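Long-range contact in uncharacterized protein (Treponema denticola ATCC 35404, PDB 6R9N), which probably senses iron and oxygen for bacterial chemotaxis by stabilising a di-iron peroxy species in a metallo-beta-lactamase-like domain: residues L39-P51 with F67-S79. Sequence-based numbering, arbitrary orientation.
Sequences LIVDRGRGVLLDP and FISVDKIDTIFFS
Strands 45-49 and 73-77 run parallel, their axes 4.6 Å apart at closest and inclined by 23°, with G46 O accepting from D74 N, L48 N donating to T75 O, and F77 N returning to L48 O. The pairing steps by one residue between G46-I73 and V47-T75, which defines a beta bulge.

At the bulge D74 turns its carboxylate to R45, whose chain bends at chi2 and chi3 to present NE and NH1 side-on. R45 NH1 meets the syn lone pair of D74 OD1 at 2.6 Å, and R45 NE bonds D74 OD2; the two planes are only 14° apart, so this bidentate salt bridge fixes the rotation of the guanidinium. K72 CB sits over one face of the R45 guanidinium, 3.5 Å above its plane, while a water links K72 NZ to G44 O.

G46 and I73 have their CA atoms 4.1 Å apart, the closest spacing of the register, and a CB on G46 would run into I73 CG1; I68 CD1 packs against the same backbone. Further along, V47 CG1 lies beside T75 CG2, and on the other sheet face L48 CB packs against I76 CG1.

Beyond L49, D50 bridges the two segments: D50 OD1 takes S79 N at 2.7 Å and D50 OD2 takes S79 OG at 2.6 Å, both through syn lone pairs, while D50 N donates to F77 O. CG lies anti to the carbonyl carbon (chi1 -78°), which swings the carboxylate across to S79, where the two bonds fix its rotation. P51 CD rests 3.5 Å from F78 CE1.

Helix 57-65 connects the strands in a beta-alpha-beta unit of the metallo-beta-lactamase fold, whose C-terminal strand ends lead to the di-iron site: S79 directly precedes the iron ligand H80.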
loop_
_atom_site.group_PDB
_atom_site.type_symbol
_atom_site.label_atom_id
_atom_site.label_comp_id
_atom_site.label_asym_id
_atom_site.label_seq_id
_atom_site.Cartn_x
_atom_site.Cartn_y
_atom_site.Cartn_z
ATOM N N LEU A 39 2.632 17.283 13.496
ATOM C CA LEU A 39 1.568 18.266 13.616
ATOM C C LEU A 39 2.122 19.614 13.190
ATOM O O LEU A 39 3.227 19.993 13.595
ATOM C CB LEU A 39 1.025 18.336 15.047
ATOM C CG LEU A 39 -0.005 19.424 15.373
ATOM C CD1 LEU A 39 -1.338 19.108 14.718
ATOM C CD2 LEU A 39 -0.185 19.559 16.895
ATOM N N ILE A 40 1.381 20.305 12.334
ATOM C CA ILE A 40 1.625 21.705 12.016
ATOM C C ILE A 40 0.511 22.524 12.646
ATOM O O ILE A 40 -0.666 22.169 12.530
ATOM C CB ILE A 40 1.708 21.932 10.502
ATOM C CG1 ILE A 40 2.941 21.217 9.951
ATOM C CG2 ILE A 40 1.744 23.421 10.186
ATOM C CD1 ILE A 40 2.864 20.914 8.474
ATOM N N VAL A 41 0.887 23.585 13.360
ATOM C CA VAL A 41 -0.054 24.533 13.944
ATOM C C VAL A 41 0.213 25.879 13.294
ATOM O O VAL A 41 1.371 26.292 13.173
ATOM C CB VAL A 41 0.102 24.615 15.479
ATOM C CG1 VAL A 41 -0.806 25.697 16.071
ATOM C CG2 VAL A 41 -0.178 23.266 16.122
ATOM N N ASP A 42 -0.850 26.547 12.853
ATOM C CA ASP A 42 -0.729 27.792 12.097
ATOM C C ASP A 42 -1.893 28.682 12.512
ATOM O O ASP A 42 -3.056 28.335 12.271
ATOM C CB ASP A 42 -0.728 27.534 10.585
ATOM C CG ASP A 42 -0.207 28.714 9.788
ATOM O OD1 ASP A 42 -1.000 29.640 9.495
ATOM O OD2 ASP A 42 0.993 28.725 9.444
ATOM N N ARG A 43 -1.571 29.807 13.165
ATOM C CA ARG A 43 -2.578 30.710 13.721
ATOM C C ARG A 43 -3.651 29.930 14.474
ATOM O O ARG A 43 -4.851 30.156 14.308
ATOM C CB ARG A 43 -3.198 31.580 12.625
ATOM C CG ARG A 43 -2.231 32.585 12.003
ATOM C CD ARG A 43 -2.196 33.921 12.753
ATOM N NE ARG A 43 -3.474 34.633 12.693
ATOM N NH1 ARG A 43 -5.069 35.972 11.710
ATOM N NH2 ARG A 43 -3.130 35.514 10.583
ATOM N N GLY A 44 -3.222 28.942 15.257
ATOM C CA GLY A 44 -4.156 28.215 16.081
ATOM C C GLY A 44 -4.899 27.084 15.403
ATOM O O GLY A 44 -5.741 26.459 16.054
ATOM N N ARG A 45 -4.671 26.828 14.116
ATOM C CA ARG A 45 -5.311 25.716 13.416
ATOM C C ARG A 45 -4.278 24.626 13.138
ATOM O O ARG A 45 -3.080 24.905 13.039
ATOM C CB ARG A 45 -5.958 26.180 12.106
ATOM C CG ARG A 45 -6.607 27.564 12.198
ATOM C CD ARG A 45 -7.822 27.531 13.116
ATOM N NE ARG A 45 -8.663 26.384 12.799
ATOM C CZ ARG A 45 -9.784 26.069 13.436
ATOM N NH1 ARG A 45 -10.475 24.997 13.066
ATOM N NH2 ARG A 45 -10.223 26.828 14.426
ATOM N N GLY A 46 -4.739 23.380 13.020
ATOM C CA GLY A 46 -3.856 22.223 12.960
ATOM C C GLY A 46 -3.879 21.500 11.621
ATOM O O GLY A 46 -4.895 21.481 10.926
ATOM N N VAL A 47 -2.739 20.913 11.261
ATOM C CA VAL A 47 -2.610 20.012 10.118
ATOM C C VAL A 47 -1.904 18.762 10.629
ATOM O O VAL A 47 -0.781 18.850 11.140
ATOM C CB VAL A 47 -1.819 20.646 8.956
ATOM C CG1 VAL A 47 -1.632 19.645 7.816
ATOM C CG2 VAL A 47 -2.489 21.942 8.466
ATOM N N LEU A 48 -2.568 17.616 10.529
ATOM C CA LEU A 48 -2.056 16.359 11.068
ATOM C C LEU A 48 -1.447 15.517 9.956
ATOM O O LEU A 48 -2.116 15.237 8.959
ATOM C CB LEU A 48 -3.189 15.598 11.753
ATOM C CG LEU A 48 -2.867 14.412 12.656
ATOM C CD1 LEU A 48 -1.794 14.782 13.695
ATOM C CD2 LEU A 48 -4.160 13.945 13.333
ATOM N N LEU A 49 -0.203 15.065 10.151
ATOM C CA LEU A 49 0.511 14.292 9.137
ATOM C C LEU A 49 0.617 12.823 9.543
ATOM O O LEU A 49 1.177 12.503 10.599
ATOM C CB LEU A 49 1.908 14.861 8.897
ATOM C CG LEU A 49 2.056 16.326 8.503
ATOM C CD1 LEU A 49 3.422 16.590 7.922
ATOM C CD2 LEU A 49 0.998 16.729 7.515
ATOM N N ASP A 50 0.126 11.933 8.661
ATOM C CA ASP A 50 0.183 10.473 8.774
ATOM C C ASP A 50 -0.054 10.017 10.207
ATOM O O ASP A 50 0.848 9.476 10.861
ATOM C CB ASP A 50 1.521 9.947 8.257
ATOM C CG ASP A 50 1.569 9.902 6.743
ATOM O OD1 ASP A 50 0.693 10.543 6.105
ATOM O OD2 ASP A 50 2.472 9.225 6.186
ATOM N N PRO A 51 -1.251 10.251 10.735
ATOM C CA PRO A 51 -1.531 9.929 12.129
ATOM C C PRO A 51 -1.788 8.455 12.378
ATOM O O PRO A 51 -2.128 8.095 13.508
ATOM C CB PRO A 51 -2.798 10.750 12.391
ATOM C CG PRO A 51 -3.540 10.633 11.077
ATOM C CD PRO A 51 -2.483 10.582 9.995
ATOM N N PHE A 67 -0.805 21.612 22.475
ATOM C CA PHE A 67 -0.592 22.694 21.527
ATOM C C PHE A 67 -1.864 23.274 20.954
ATOM O O PHE A 67 -1.882 24.462 20.626
ATOM C CB PHE A 67 0.270 22.213 20.352
ATOM C CG PHE A 67 1.608 21.686 20.766
ATOM C CD1 PHE A 67 2.655 22.559 21.029
ATOM C CD2 PHE A 67 1.817 20.323 20.912
ATOM C CE1 PHE A 67 3.897 22.080 21.405
ATOM C CE2 PHE A 67 3.060 19.832 21.304
ATOM C CZ PHE A 67 4.098 20.707 21.543
ATOM N N ILE A 68 -2.924 22.479 20.820
ATOM C CA ILE A 68 -4.093 22.914 20.076
ATOM C C ILE A 68 -5.260 22.014 20.442
ATOM O O ILE A 68 -5.080 20.838 20.758
ATOM C CB ILE A 68 -3.786 22.885 18.557
ATOM C CG1 ILE A 68 -4.599 23.924 17.808
ATOM C CG2 ILE A 68 -4.005 21.495 17.962
ATOM C CD1 ILE A 68 -4.188 23.995 16.358
ATOM N N SER A 69 -6.461 22.566 20.394
ATOM C CA SER A 69 -7.647 21.745 20.576
ATOM C C SER A 69 -7.857 20.852 19.359
ATOM O O SER A 69 -7.717 21.287 18.209
ATOM C CB SER A 69 -8.875 22.631 20.804
ATOM O OG SER A 69 -8.719 23.427 21.978
ATOM N N VAL A 70 -8.192 19.589 19.620
ATOM C CA VAL A 70 -8.332 18.633 18.531
ATOM C C VAL A 70 -9.466 19.058 17.612
ATOM O O VAL A 70 -9.486 18.708 16.423
ATOM C CB VAL A 70 -8.542 17.215 19.105
ATOM C CG1 VAL A 70 -10.007 16.973 19.427
ATOM C CG2 VAL A 70 -8.033 16.169 18.137
ATOM N N ASP A 71 -10.417 19.818 18.152
ATOM C CA ASP A 71 -11.423 20.590 17.438
ATOM C C ASP A 71 -10.881 21.306 16.208
ATOM O O ASP A 71 -11.568 21.410 15.189
ATOM C CB ASP A 71 -12.013 21.640 18.391
ATOM C CG ASP A 71 -13.424 21.331 18.798
ATOM O OD1 ASP A 71 -14.038 20.456 18.158
ATOM O OD2 ASP A 71 -13.923 21.971 19.753
ATOM N N LYS A 72 -9.682 21.870 16.322
ATOM C CA LYS A 72 -9.200 22.855 15.364
ATOM C C LYS A 72 -8.243 22.276 14.330
ATOM O O LYS A 72 -7.589 23.040 13.611
ATOM C CB LYS A 72 -8.550 24.015 16.114
ATOM C CG LYS A 72 -9.393 24.471 17.287
ATOM C CD LYS A 72 -9.376 25.967 17.445
ATOM C CE LYS A 72 -9.729 26.355 18.875
ATOM N NZ LYS A 72 -8.751 27.330 19.443
ATOM N N ILE A 73 -8.143 20.955 14.240
ATOM C CA ILE A 73 -7.435 20.324 13.131
ATOM C C ILE A 73 -8.334 20.388 11.904
ATOM O O ILE A 73 -9.379 19.740 11.850
ATOM C CB ILE A 73 -7.032 18.883 13.465
ATOM C CG1 ILE A 73 -5.922 18.918 14.528
ATOM C CG2 ILE A 73 -6.562 18.163 12.208
ATOM C CD1 ILE A 73 -5.720 17.624 15.286
ATOM N N ASP A 74 -7.939 21.199 10.928
ATOM C CA ASP A 74 -8.693 21.387 9.701
ATOM C C ASP A 74 -8.291 20.421 8.604
ATOM O O ASP A 74 -9.088 20.178 7.690
ATOM C CB ASP A 74 -8.497 22.811 9.174
ATOM C CG ASP A 74 -8.924 23.869 10.175
ATOM O OD1 ASP A 74 -9.858 23.599 10.967
ATOM O OD2 ASP A 74 -8.322 24.968 10.168
ATOM N N THR A 75 -7.075 19.883 8.661
ATOM C CA THR A 75 -6.533 19.087 7.572
ATOM C C THR A 75 -5.788 17.883 8.131
ATOM O O THR A 75 -5.087 17.990 9.134
ATOM C CB THR A 75 -5.597 19.941 6.702
ATOM O OG1 THR A 75 -6.369 20.930 6.011
ATOM C CG2 THR A 75 -4.863 19.093 5.670
ATOM N N ILE A 76 -5.951 16.741 7.480
ATOM C CA ILE A 76 -5.208 15.529 7.792
ATOM C C ILE A 76 -4.587 15.042 6.490
ATOM O O ILE A 76 -5.294 14.857 5.494
ATOM C CB ILE A 76 -6.116 14.452 8.406
ATOM C CG1 ILE A 76 -6.633 14.913 9.764
ATOM C CG2 ILE A 76 -5.383 13.133 8.527
ATOM C CD1 ILE A 76 -7.808 14.095 10.260
ATOM N N PHE A 77 -3.274 14.856 6.491
ATOM C CA PHE A 77 -2.526 14.506 5.295
ATOM C C PHE A 77 -2.094 13.052 5.395
ATOM O O PHE A 77 -1.522 12.649 6.410
ATOM C CB PHE A 77 -1.318 15.418 5.141
ATOM C CG PHE A 77 -0.403 15.045 4.004
ATOM C CD1 PHE A 77 -0.603 15.579 2.734
ATOM C CD2 PHE A 77 0.674 14.187 4.212
ATOM C CE1 PHE A 77 0.243 15.267 1.698
ATOM C CE2 PHE A 77 1.526 13.862 3.180
ATOM C CZ PHE A 77 1.313 14.396 1.919
ATOM N N PHE A 78 -2.388 12.272 4.359
ATOM C CA PHE A 78 -1.971 10.876 4.249
ATOM C C PHE A 78 -0.960 10.791 3.113
ATOM O O PHE A 78 -1.319 11.016 1.946
ATOM C CB PHE A 78 -3.153 9.951 3.932
ATOM C CG PHE A 78 -4.099 9.719 5.070
ATOM C CD1 PHE A 78 -3.878 10.249 6.315
ATOM C CD2 PHE A 78 -5.215 8.934 4.885
ATOM C CE1 PHE A 78 -4.761 10.014 7.354
ATOM C CE2 PHE A 78 -6.102 8.693 5.925
ATOM C CZ PHE A 78 -5.870 9.242 7.160
ATOM N N SER A 79 0.287 10.428 3.435
ATOM C CA SER A 79 1.289 10.316 2.378
ATOM C C SER A 79 0.887 9.252 1.353
ATOM O O SER A 79 1.120 9.425 0.150
ATOM C CB SER A 79 2.671 10.012 2.972
ATOM O OG SER A 79 2.691 8.765 3.648
HETATM O O HOH W 1 -5.682 27.381 19.012
#